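Long-range contacts in hypothetical protein DR_0824 (Deinococcus radiodurans, PDB 2IMR), which catalyses the zinc-dependent deamination of aminodeoxyfutalosine to futalosine in menaquinone biosynthesis and, less efficiently, deaminates adenosine and several related nucleosides: residues A[141-145]-A[416-420]; A[159-163]-A[196-200]; A[184-188]-A[221-226]; A[327-332]-A[358-362]. All blocks are in the same frame, centred on the assembly; numbering follows the deposited sequence.

Contact 1 of 4, residues A[141-145]-A[416-420]; sequences LTRLG and LSRDL
The chain's C-terminal residues are moored to a helix end: 416-420, extended at Ser417 and Arg418 and turning at Asp419, pass the last turn of the helix in 141-145. The helix stops in a Schellman motif: Gly145 takes phi 128°, where a CB would jam against the preceding carbonyl, and Gly145 N bonds Thr142 O at 3.1 Å. Leu144 and Asp419 set the register, their CA atoms 5.1 Å apart. Arg143, with chi angles m, t, m and -78°, bends its guanidinium edge so that NE donates to Asp419 O (3.0 Å, 167°). Leu144, in the mt rotamer, brings CD2 within 3.7 Å of Asp419 CB, whose chi1 is p, and 4.2 Å of Ser417 OG. Water 1 joins the backbones, hydrogen-bonded to Arg143 O (2.7 Å) and to the C-terminal carboxylate through Leu420 OXT (2.8 Å). The tail thus docks at the surface where helix 130-143 ends before barrel strand 149-153, while Leu144 O hydrogen-bonds Arg365 at the start of helix 365-374.

Contact 2 of 4, residues A[159-163]-A[196-200]; sequences MDALL and ERWRR
Trp198 lays the six-membered ring of its indole against Met159, whose CG sits over the face, 3.5 Å from the ring centroid and 13° off the normal. This CH-pi contact is joined by an oblique Met-aromatic one, Met159 SD lying 4.9 Å from the same centroid. The rotamers that allow it are t, p, p for Met159 and chi1 -69°, chi2 -40° for Trp198. Both segments lie on helices, with Asp160 and Trp198 closest in register (CA atoms 7.9 Å apart). Leu163 CD2 meets Trp198 CB at 3.7 Å. At the outer margin Asp160, chi1 m, places OD1 at the indole edge to accept from Trp198 NE1 (2.8 Å, 164°), and the same oxygen forms a salt bridge with Arg197 NH2 (2.8 Å). One carboxylate oxygen thus serves two adjacent donors, a polar rim on an apolar centre. In the TIM barrel, helices 156-163 and 184-199 flank strand 170-176, on whose Leu172 and Phe174 Met159 rests; Trp198 also meets Phe174 edge-to-face and reaches Leu208 of strand 206-212.

Contact 3 of 4, residues A[184-188]-A[221-226]; sequences ADEVF and RLMRLL
Successive helices on the outside of a TIM barrel run side by side, and the N-terminal turns of helices 184-199 and 220-233, which follow barrel strands 170-176 and 206-212, illustrate the rule. Over residues 184-188 and 221-226 the axes approach to 9.1 Å and cross at -36°, both running in the same general direction; the helices are closest at Ala184 and Leu222, with CA atoms 4.6 Å apart. Such proximity rests on the small side chain of Ala184, whose CB lies 3.6 Å from Leu222 N and 3.8 Å from Leu222 CB. The apolar contacts continue with Val187 CG1 on Leu222 CD2 (3.7 Å) and Phe188 CB on Leu222 CD1 (3.8 Å). Phe188, chi1 t and chi2 67°, offers a ring face to Leu225 CB, a CH-pi contact 4.0 Å from the centroid. At the ring edge Phe188 CD1 lies 3.9 Å from Leu226 CD2. Leu226 goes on to Val176 and Leu210 of the barrel strands. The charged interaction lies toward solvent: an extended Arg221 (t, t, t) forms a salt bridge with Asp185, chi1 m, in which Arg221 NH2 and NE each stand 2.8 Å from Asp185 OD1 with weak hydrogen-bond angles. Water 2 adds a bridge beside it, accepting from Asp185 N at 2.9 Å and, weakly, from Arg221 NE at 3.4 Å.

Contact 4 of 4, residues A[327-332]-A[358-362]; sequences RSNHHL and SGETL
Ser358 O is buried here without a polar partner; what approaches it are carbon atoms, Ser328 CA at 3.3 Å in a CA-H...O contact and His331 CD2 at 3.2 Å. The helix of 327-331 faces a short helical end at 358-359, with the CA atoms of Ser328 and Gly359 4.3 Å apart. Next comes a classic gamma turn: Glu360 has phi 75° and psi -63°, and Thr361 N bonds Gly359 O at 2.8 Å. The turn aims Glu360, chi1 m and chi2 t, at His331, whose NE2 donates to Glu360 OE2 (2.6 Å, 168°). These segments follow strands 322-324 and 349-351, at the catalytic end of the amidohydrolase TIM barrel. There Ser328 OG hydrogen-bonds the zinc ligand Asp354 and stands 2.6 Å from Ser358 OG, while Leu332 CD1 packs on Ser358 CB at 3.7 Å and Leu332 also touches Glu243, the probable proton donor. Arg327, with chi angles m, t, m and -178°, stretches beneath the turn, one guanidinium face against Gly359 O and Glu360 CB; Arg327 NH2 donates to Thr361 OG1 (3.0 Å), itself hydrogen-bonded to Glu366, and salt bridges to Glu366 and Glu367 engage NH1 and NE.

Chemistry follows depth and place in this barrel. Contact 1 is a surface mooring of the chain terminus, relying on backbone carbonyls, one arginine and a water. Contacts 2 and 3 both use helix 184-199, at its C-terminal and N-terminal ends, to tie it to the helices on the two neighbouring barrel units; each combines an aromatic side chain with a charged pair at the margin, contact 2 being buried and contact 3 partly so. Contact 4, also buried, is by contrast rich in polar bonds, as befits the short helices and turn beside the metal site. Leu362 of contact 4 touches Leu141 and Leu144 of contact 1, whereas contacts 2 and 3 stand apart from both.

Contact 1 of 4, residues A[141-145]-A[416-420]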
loop_
_atom_site.group_PDB
_atom_site.type_symbol
_atom_site.label_atom_id
_atom_site.label_comp_id
_atom_site.label_asym_id
_atom_site.label_seq_id
_atom_site.Cartn_x
_atom_site.Cartn_y
_atom_site.Cartn_z
ATOM N N LEU A 141 6.001 -12.172 6.264
ATOM C CA LEU A 141 5.492 -10.968 6.907
ATOM C C LEU A 141 5.547 -11.104 8.426
ATOM O O LEU A 141 5.904 -10.163 9.133
ATOM C CB LEU A 141 4.050 -10.704 6.470
ATOM C CG LEU A 141 3.851 -10.230 5.028
ATOM C CD1 LEU A 141 2.367 -10.227 4.681
ATOM C CD2 LEU A 141 4.450 -8.842 4.869
ATOM N N THR A 142 5.182 -12.278 8.927
ATOM C CA THR A 142 5.199 -12.509 10.366
ATOM C C THR A 142 6.621 -12.487 10.913
ATOM O O THR A 142 6.871 -11.915 11.976
ATOM C CB THR A 142 4.528 -13.844 10.718
ATOM O OG1 THR A 142 3.160 -13.804 10.294
ATOM C CG2 THR A 142 4.575 -14.092 12.228
ATOM N N ARG A 143 7.555 -13.095 10.191
ATOM C CA ARG A 143 8.942 -13.105 10.641
ATOM C C ARG A 143 9.515 -11.690 10.645
ATOM O O ARG A 143 10.409 -11.377 11.431
ATOM C CB ARG A 143 9.803 -14.016 9.755
ATOM C CG ARG A 143 9.517 -15.503 9.925
ATOM C CD ARG A 143 10.701 -16.355 9.461
ATOM N NE ARG A 143 10.987 -16.192 8.041
ATOM C CZ ARG A 143 10.294 -16.773 7.067
ATOM N NH1 ARG A 143 9.274 -17.567 7.359
ATOM N NH2 ARG A 143 10.613 -16.549 5.802
ATOM N N LEU A 144 8.987 -10.837 9.772
ATOM C CA LEU A 144 9.437 -9.451 9.665
ATOM C C LEU A 144 8.885 -8.509 10.738
ATOM O O LEU A 144 9.162 -7.307 10.707
ATOM C CB LEU A 144 9.090 -8.891 8.280
ATOM C CG LEU A 144 10.005 -9.349 7.144
ATOM C CD1 LEU A 144 9.413 -8.962 5.795
ATOM C CD2 LEU A 144 11.379 -8.715 7.336
ATOM N N GLY A 145 8.095 -9.034 11.669
ATOM C CA GLY A 145 7.563 -8.183 12.722
ATOM C C GLY A 145 6.060 -8.248 12.922
ATOM O O GLY A 145 5.523 -7.671 13.875
ATOM N N LEU A 416 17.934 -4.167 13.916
ATOM C CA LEU A 416 18.098 -5.581 14.275
ATOM C C LEU A 416 17.125 -6.518 13.558
ATOM O O LEU A 416 17.061 -7.718 13.865
ATOM C CB LEU A 416 17.921 -5.754 15.788
ATOM C CG LEU A 416 18.710 -4.807 16.697
ATOM C CD1 LEU A 416 18.335 -5.062 18.154
ATOM C CD2 LEU A 416 20.197 -5.008 16.487
ATOM N N SER A 417 16.380 -5.974 12.601
ATOM C CA SER A 417 15.389 -6.746 11.859
ATOM C C SER A 417 15.961 -7.948 11.108
ATOM O O SER A 417 16.970 -7.830 10.412
ATOM C CB SER A 417 14.659 -5.837 10.870
ATOM O OG SER A 417 13.623 -6.540 10.203
ATOM N N ARG A 418 15.302 -9.097 11.263
ATOM C CA ARG A 418 15.696 -10.344 10.594
ATOM C C ARG A 418 14.475 -10.889 9.856
ATOM O O ARG A 418 13.367 -10.878 10.398
ATOM C CB ARG A 418 16.143 -11.412 11.603
ATOM C CG ARG A 418 17.248 -11.008 12.562
ATOM C CD ARG A 418 18.428 -11.964 12.490
ATOM N NE ARG A 418 18.061 -13.357 12.741
ATOM C CZ ARG A 418 18.930 -14.366 12.722
ATOM N NH1 ARG A 418 20.208 -14.129 12.466
ATOM N NH2 ARG A 418 18.526 -15.611 12.947
ATOM N N ASP A 419 14.673 -11.375 8.634
ATOM C CA ASP A 419 13.571 -11.936 7.862
ATOM C C ASP A 419 13.612 -13.464 7.923
ATOM O O ASP A 419 12.957 -14.144 7.133
ATOM C CB ASP A 419 13.652 -11.473 6.408
ATOM C CG ASP A 419 14.846 -12.049 5.687
ATOM O OD1 ASP A 419 15.897 -12.213 6.336
ATOM O OD2 ASP A 419 14.740 -12.329 4.473
ATOM N N LEU A 420 14.393 -13.996 8.861
ATOM C CA LEU A 420 14.506 -15.441 9.039
ATOM C C LEU A 420 14.431 -15.790 10.520
ATOM O O LEU A 420 14.481 -16.991 10.843
ATOM C CB LEU A 420 15.827 -15.972 8.467
ATOM C CG LEU A 420 17.125 -15.616 9.193
ATOM C CD1 LEU A 420 18.199 -16.633 8.831
ATOM C CD2 LEU A 420 17.558 -14.206 8.828
ATOM O OXT LEU A 420 14.328 -14.856 11.340
HETATM O O HOH W 1 12.421 -13.044 12.275
#

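Contact 2 of 4, residues A[159-163]-A[196-200]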
loop_
_atom_site.group_PDB
_atom_site.type_symbol
_atom_site.label_atom_id
_atom_site.label_comp_id
_atom_site.label_asym_id
_atom_site.label_seq_id
_atom_site.Cartn_x
_atom_site.Cartn_y
_atom_site.Cartn_z
ATOM N N MET A 159 -7.697 -16.549 -0.651
ATOM C CA MET A 159 -8.453 -15.780 0.335
ATOM C C MET A 159 -8.902 -16.721 1.451
ATOM O O MET A 159 -8.817 -16.378 2.633
ATOM C CB MET A 159 -9.681 -15.114 -0.295
ATOM C CG MET A 159 -10.483 -14.261 0.695
ATOM S SD MET A 159 -9.596 -12.788 1.284
ATOM C CE MET A 159 -10.042 -11.582 -0.008
ATOM N N ASP A 160 -9.387 -17.904 1.081
ATOM C CA ASP A 160 -9.829 -18.874 2.081
ATOM C C ASP A 160 -8.704 -19.153 3.079
ATOM O O ASP A 160 -8.916 -19.152 4.292
ATOM C CB ASP A 160 -10.244 -20.202 1.432
ATOM C CG ASP A 160 -11.528 -20.095 0.620
ATOM O OD1 ASP A 160 -12.387 -19.253 0.956
ATOM O OD2 ASP A 160 -11.683 -20.872 -0.343
ATOM N N ALA A 161 -7.505 -19.387 2.556
ATOM C CA ALA A 161 -6.348 -19.689 3.393
ATOM C C ALA A 161 -5.871 -18.519 4.251
ATOM O O ALA A 161 -5.648 -18.675 5.452
ATOM C CB ALA A 161 -5.200 -20.187 2.524
ATOM N N LEU A 162 -5.705 -17.349 3.641
ATOM C CA LEU A 162 -5.219 -16.186 4.381
ATOM C C LEU A 162 -6.198 -15.688 5.433
ATOM O O LEU A 162 -5.804 -15.250 6.517
ATOM C CB LEU A 162 -4.875 -15.054 3.412
ATOM C CG LEU A 162 -3.794 -15.403 2.381
ATOM C CD1 LEU A 162 -3.492 -14.186 1.519
ATOM C CD2 LEU A 162 -2.531 -15.869 3.097
ATOM N N LEU A 163 -7.482 -15.765 5.113
ATOM C CA LEU A 163 -8.507 -15.317 6.034
ATOM C C LEU A 163 -8.424 -16.124 7.334
ATOM O O LEU A 163 -8.817 -15.647 8.396
ATOM C CB LEU A 163 -9.875 -15.477 5.364
ATOM C CG LEU A 163 -10.987 -14.472 5.671
ATOM C CD1 LEU A 163 -10.448 -13.043 5.700
ATOM C CD2 LEU A 163 -12.071 -14.625 4.602
ATOM N N GLU A 196 -19.816 -11.865 0.363
ATOM C CA GLU A 196 -20.808 -12.115 1.402
ATOM C C GLU A 196 -20.429 -13.348 2.210
ATOM O O GLU A 196 -20.627 -13.394 3.423
ATOM C CB GLU A 196 -22.197 -12.302 0.781
ATOM C CG GLU A 196 -22.672 -11.099 -0.015
ATOM C CD GLU A 196 -24.087 -11.254 -0.537
ATOM O OE1 GLU A 196 -24.407 -12.331 -1.090
ATOM O OE2 GLU A 196 -24.876 -10.295 -0.402
ATOM N N ARG A 197 -19.871 -14.342 1.528
ATOM C CA ARG A 197 -19.456 -15.577 2.175
ATOM C C ARG A 197 -18.290 -15.303 3.128
ATOM O O ARG A 197 -18.316 -15.701 4.294
ATOM C CB ARG A 197 -19.035 -16.601 1.112
ATOM C CG ARG A 197 -18.913 -18.024 1.623
ATOM C CD ARG A 197 -18.305 -18.955 0.580
ATOM N NE ARG A 197 -16.885 -18.678 0.377
ATOM C CZ ARG A 197 -16.049 -19.469 -0.292
ATOM N NH1 ARG A 197 -16.485 -20.601 -0.832
ATOM N NH2 ARG A 197 -14.773 -19.130 -0.416
ATOM N N TRP A 198 -17.272 -14.607 2.632
ATOM C CA TRP A 198 -16.096 -14.300 3.436
ATOM C C TRP A 198 -16.356 -13.325 4.580
ATOM O O TRP A 198 -15.708 -13.407 5.624
ATOM C CB TRP A 198 -14.973 -13.747 2.548
ATOM C CG TRP A 198 -14.386 -14.763 1.606
ATOM C CD1 TRP A 198 -14.121 -16.075 1.878
ATOM C CD2 TRP A 198 -13.965 -14.539 0.253
ATOM N NE1 TRP A 198 -13.563 -16.683 0.778
ATOM C CE2 TRP A 198 -13.456 -15.763 -0.234
ATOM C CE3 TRP A 198 -13.968 -13.419 -0.594
ATOM C CZ2 TRP A 198 -12.952 -15.905 -1.535
ATOM C CZ3 TRP A 198 -13.469 -13.559 -1.890
ATOM C CH2 TRP A 198 -12.967 -14.798 -2.345
ATOM N N ARG A 199 -17.296 -12.403 4.386
ATOM C CA ARG A 199 -17.608 -11.411 5.412
ATOM C C ARG A 199 -18.014 -12.072 6.729
ATOM O O ARG A 199 -17.839 -11.494 7.801
ATOM C CB ARG A 199 -18.724 -10.476 4.927
ATOM C CG ARG A 199 -18.801 -9.155 5.692
ATOM C CD ARG A 199 -17.508 -8.365 5.527
ATOM N NE ARG A 199 -17.493 -7.101 6.262
ATOM C CZ ARG A 199 -18.335 -6.094 6.052
ATOM N NH1 ARG A 199 -19.282 -6.187 5.128
ATOM N NH2 ARG A 199 -18.213 -4.975 6.757
ATOM N N ARG A 200 -18.541 -13.289 6.643
ATOM C CA ARG A 200 -18.965 -14.035 7.826
ATOM C C ARG A 200 -17.776 -14.674 8.541
ATOM O O ARG A 200 -17.848 -14.979 9.733
ATOM C CB ARG A 200 -19.949 -15.136 7.427
ATOM C CG ARG A 200 -21.154 -14.644 6.650
ATOM C CD ARG A 200 -21.815 -15.786 5.889
ATOM N NE ARG A 200 -22.786 -15.281 4.922
ATOM C CZ ARG A 200 -23.003 -15.821 3.724
ATOM N NH1 ARG A 200 -22.316 -16.889 3.339
ATOM N NH2 ARG A 200 -23.903 -15.285 2.908
#

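Contact 3 of 4, residues A[184-188]-A[221-226]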
loop_
_atom_site.group_PDB
_atom_site.type_symbol
_atom_site.label_atom_id
_atom_site.label_comp_id
_atom_site.label_asym_id
_atom_site.label_seq_id
_atom_site.Cartn_x
_atom_site.Cartn_y
_atom_site.Cartn_z
ATOM N N ALA A 184 -20.304 -6.308 -16.636
ATOM C CA ALA A 184 -20.313 -5.707 -15.308
ATOM C C ALA A 184 -21.288 -6.306 -14.296
ATOM O O ALA A 184 -20.880 -6.697 -13.202
ATOM C CB ALA A 184 -20.548 -4.199 -15.423
ATOM N N ASP A 185 -22.570 -6.381 -14.644
ATOM C CA ASP A 185 -23.560 -6.910 -13.705
ATOM C C ASP A 185 -23.244 -8.312 -13.209
ATOM O O ASP A 185 -23.290 -8.576 -12.007
ATOM C CB ASP A 185 -24.965 -6.901 -14.320
ATOM C CG ASP A 185 -25.487 -5.502 -14.565
ATOM O OD1 ASP A 185 -24.982 -4.555 -13.929
ATOM O OD2 ASP A 185 -26.417 -5.347 -15.385
ATOM N N GLU A 186 -22.921 -9.213 -14.128
ATOM C CA GLU A 186 -22.625 -10.580 -13.733
ATOM C C GLU A 186 -21.322 -10.703 -12.953
ATOM O O GLU A 186 -21.234 -11.499 -12.022
ATOM C CB GLU A 186 -22.612 -11.497 -14.955
ATOM C CG GLU A 186 -24.007 -11.801 -15.496
ATOM C CD GLU A 186 -24.932 -12.420 -14.446
ATOM O OE1 GLU A 186 -24.628 -13.526 -13.933
ATOM O OE2 GLU A 186 -25.968 -11.797 -14.128
ATOM N N VAL A 187 -20.307 -9.925 -13.319
ATOM C CA VAL A 187 -19.047 -9.997 -12.586
ATOM C C VAL A 187 -19.277 -9.498 -11.164
ATOM O O VAL A 187 -18.783 -10.090 -10.202
ATOM C CB VAL A 187 -17.942 -9.151 -13.254
ATOM C CG1 VAL A 187 -16.719 -9.075 -12.342
ATOM C CG2 VAL A 187 -17.554 -9.777 -14.587
ATOM N N PHE A 188 -20.033 -8.410 -11.032
ATOM C CA PHE A 188 -20.330 -7.854 -9.714
ATOM C C PHE A 188 -21.070 -8.872 -8.843
ATOM O O PHE A 188 -20.725 -9.079 -7.678
ATOM C CB PHE A 188 -21.175 -6.580 -9.844
ATOM C CG PHE A 188 -21.674 -6.059 -8.530
ATOM C CD1 PHE A 188 -20.786 -5.553 -7.585
ATOM C CD2 PHE A 188 -23.025 -6.132 -8.207
ATOM C CE1 PHE A 188 -21.232 -5.133 -6.338
ATOM C CE2 PHE A 188 -23.486 -5.713 -6.959
ATOM C CZ PHE A 188 -22.588 -5.213 -6.021
ATOM N N ARG A 221 -19.075 0.913 -15.379
ATOM C CA ARG A 221 -20.232 0.346 -14.698
ATOM C C ARG A 221 -19.826 -0.555 -13.529
ATOM O O ARG A 221 -20.347 -0.420 -12.423
ATOM C CB ARG A 221 -21.092 -0.439 -15.691
ATOM C CG ARG A 221 -22.357 -1.003 -15.074
ATOM C CD ARG A 221 -23.231 -1.706 -16.102
ATOM N NE ARG A 221 -24.414 -2.287 -15.471
ATOM C CZ ARG A 221 -25.338 -1.582 -14.825
ATOM N NH1 ARG A 221 -25.221 -0.263 -14.727
ATOM N NH2 ARG A 221 -26.372 -2.194 -14.266
ATOM N N LEU A 222 -18.894 -1.473 -13.770
ATOM C CA LEU A 222 -18.446 -2.377 -12.715
ATOM C C LEU A 222 -17.744 -1.607 -11.589
ATOM O O LEU A 222 -17.878 -1.951 -10.414
ATOM C CB LEU A 222 -17.507 -3.441 -13.295
ATOM C CG LEU A 222 -16.915 -4.462 -12.312
ATOM C CD1 LEU A 222 -18.037 -5.166 -11.555
ATOM C CD2 LEU A 222 -16.058 -5.463 -13.067
ATOM N N MET A 223 -17.005 -0.562 -11.949
ATOM C CA MET A 223 -16.298 0.245 -10.956
ATOM C C MET A 223 -17.282 0.892 -9.978
ATOM O O MET A 223 -17.054 0.899 -8.767
ATOM C CB MET A 223 -15.465 1.328 -11.648
ATOM C CG MET A 223 -14.653 2.209 -10.693
ATOM S SD MET A 223 -13.335 1.307 -9.837
ATOM C CE MET A 223 -12.086 1.292 -11.109
ATOM N N ARG A 224 -18.374 1.440 -10.501
ATOM C CA ARG A 224 -19.374 2.067 -9.645
ATOM C C ARG A 224 -20.149 1.047 -8.824
ATOM O O ARG A 224 -20.492 1.310 -7.672
ATOM C CB ARG A 224 -20.349 2.911 -10.470
ATOM C CG ARG A 224 -19.772 4.241 -10.904
ATOM C CD ARG A 224 -20.877 5.230 -11.256
ATOM N NE ARG A 224 -21.895 5.341 -10.207
ATOM C CZ ARG A 224 -21.639 5.513 -8.912
ATOM N NH1 ARG A 224 -20.388 5.591 -8.480
ATOM N NH2 ARG A 224 -22.640 5.620 -8.046
ATOM N N LEU A 225 -20.435 -0.113 -9.412
ATOM C CA LEU A 225 -21.151 -1.153 -8.681
ATOM C C LEU A 225 -20.298 -1.575 -7.494
ATOM O O LEU A 225 -20.800 -1.766 -6.386
ATOM C CB LEU A 225 -21.413 -2.373 -9.572
ATOM C CG LEU A 225 -22.485 -2.253 -10.659
ATOM C CD1 LEU A 225 -22.563 -3.552 -11.460
ATOM C CD2 LEU A 225 -23.825 -1.946 -10.008
ATOM N N LEU A 226 -18.997 -1.703 -7.731
ATOM C CA LEU A 226 -18.078 -2.115 -6.679
ATOM C C LEU A 226 -17.897 -1.054 -5.598
ATOM O O LEU A 226 -17.980 -1.362 -4.405
ATOM C CB LEU A 226 -16.712 -2.473 -7.276
ATOM C CG LEU A 226 -16.674 -3.668 -8.237
ATOM C CD1 LEU A 226 -15.299 -3.731 -8.924
ATOM C CD2 LEU A 226 -16.968 -4.958 -7.463
HETATM O O HOH W 2 -23.443 -5.117 -17.147
#

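Contact 4 of 4, residues A[327-332]-A[358-362]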
loop_
_atom_site.group_PDB
_atom_site.type_symbol
_atom_site.label_atom_id
_atom_site.label_comp_id
_atom_site.label_asym_id
_atom_site.label_seq_id
_atom_site.Cartn_x
_atom_site.Cartn_y
_atom_site.Cartn_z
ATOM N N ARG A 327 10.367 1.210 -4.330
ATOM C CA ARG A 327 11.171 0.325 -5.158
ATOM C C ARG A 327 10.433 -0.187 -6.382
ATOM O O ARG A 327 10.984 -0.199 -7.482
ATOM C CB ARG A 327 11.699 -0.836 -4.318
ATOM C CG ARG A 327 12.724 -0.373 -3.298
ATOM C CD ARG A 327 13.252 -1.534 -2.475
ATOM N NE ARG A 327 12.196 -2.166 -1.695
ATOM C CZ ARG A 327 12.396 -3.185 -0.866
ATOM N NH1 ARG A 327 13.618 -3.689 -0.709
ATOM N NH2 ARG A 327 11.376 -3.701 -0.195
ATOM N N SER A 328 9.183 -0.602 -6.196
ATOM C CA SER A 328 8.396 -1.101 -7.310
ATOM C C SER A 328 8.313 -0.074 -8.438
ATOM O O SER A 328 8.507 -0.414 -9.604
ATOM C CB SER A 328 6.980 -1.464 -6.846
ATOM O OG SER A 328 6.207 -1.941 -7.934
ATOM N N ASN A 329 8.028 1.182 -8.098
ATOM C CA ASN A 329 7.924 2.222 -9.124
ATOM C C ASN A 329 9.233 2.381 -9.878
ATOM O O ASN A 329 9.242 2.607 -11.089
ATOM C CB ASN A 329 7.551 3.572 -8.513
ATOM C CG ASN A 329 6.162 3.583 -7.907
ATOM O OD1 ASN A 329 5.331 2.715 -8.188
ATOM N ND2 ASN A 329 5.898 4.579 -7.085
ATOM N N HIS A 330 10.342 2.268 -9.160
ATOM C CA HIS A 330 11.645 2.405 -9.781
ATOM C C HIS A 330 11.925 1.262 -10.758
ATOM O O HIS A 330 12.301 1.496 -11.908
ATOM C CB HIS A 330 12.741 2.459 -8.712
ATOM C CG HIS A 330 14.124 2.389 -9.275
ATOM N ND1 HIS A 330 14.635 3.358 -10.111
ATOM C CD2 HIS A 330 15.079 1.433 -9.176
ATOM C CE1 HIS A 330 15.845 2.999 -10.507
ATOM N NE2 HIS A 330 16.136 1.835 -9.954
ATOM N N HIS A 331 11.736 0.026 -10.306
ATOM C CA HIS A 331 11.994 -1.124 -11.167
ATOM C C HIS A 331 11.069 -1.216 -12.376
ATOM O O HIS A 331 11.450 -1.758 -13.413
ATOM C CB HIS A 331 11.935 -2.419 -10.358
ATOM C CG HIS A 331 13.028 -2.534 -9.343
ATOM N ND1 HIS A 331 14.363 -2.447 -9.681
ATOM C CD2 HIS A 331 12.988 -2.695 -8.001
ATOM C CE1 HIS A 331 15.098 -2.549 -8.588
ATOM N NE2 HIS A 331 14.288 -2.700 -7.555
ATOM N N LEU A 332 9.861 -0.679 -12.255
ATOM C CA LEU A 332 8.919 -0.715 -13.367
ATOM C C LEU A 332 9.007 0.544 -14.223
ATOM O O LEU A 332 8.209 0.736 -15.144
ATOM C CB LEU A 332 7.489 -0.922 -12.844
ATOM C CG LEU A 332 7.211 -2.375 -12.427
ATOM C CD1 LEU A 332 5.924 -2.474 -11.617
ATOM C CD2 LEU A 332 7.126 -3.242 -13.679
ATOM N N SER A 358 8.245 -6.933 -8.279
ATOM C CA SER A 358 8.777 -5.609 -8.597
ATOM C C SER A 358 9.311 -4.852 -7.385
ATOM O O SER A 358 10.070 -3.890 -7.537
ATOM C CB SER A 358 7.698 -4.760 -9.289
ATOM O OG SER A 358 6.596 -4.505 -8.428
ATOM N N GLY A 359 8.928 -5.287 -6.188
ATOM C CA GLY A 359 9.372 -4.608 -4.979
ATOM C C GLY A 359 10.553 -5.216 -4.236
ATOM O O GLY A 359 10.938 -4.716 -3.181
ATOM N N GLU A 360 11.115 -6.293 -4.771
ATOM C CA GLU A 360 12.263 -6.959 -4.157
ATOM C C GLU A 360 11.922 -7.784 -2.918
ATOM O O GLU A 360 12.113 -9.004 -2.915
ATOM C CB GLU A 360 13.353 -5.934 -3.804
ATOM C CG GLU A 360 14.064 -5.336 -5.004
ATOM C CD GLU A 360 15.160 -4.363 -4.601
ATOM O OE1 GLU A 360 15.983 -4.710 -3.723
ATOM O OE2 GLU A 360 15.204 -3.253 -5.165
ATOM N N THR A 361 11.443 -7.125 -1.864
ATOM C CA THR A 361 11.085 -7.820 -0.624
ATOM C C THR A 361 9.801 -7.265 -0.011
ATOM O O THR A 361 9.297 -6.230 -0.438
ATOM C CB THR A 361 12.184 -7.688 0.447
ATOM O OG1 THR A 361 12.117 -6.380 1.034
ATOM C CG2 THR A 361 13.568 -7.908 -0.168
ATOM N N LEU A 362 9.296 -7.959 1.006
ATOM C CA LEU A 362 8.072 -7.568 1.701
ATOM C C LEU A 362 8.375 -6.703 2.923
ATOM O O LEU A 362 7.485 -6.403 3.720
ATOM C CB LEU A 362 7.305 -8.819 2.145
ATOM C CG LEU A 362 6.800 -9.731 1.024
ATOM C CD1 LEU A 362 6.150 -10.976 1.608
ATOM C CD2 LEU A 362 5.809 -8.966 0.156
#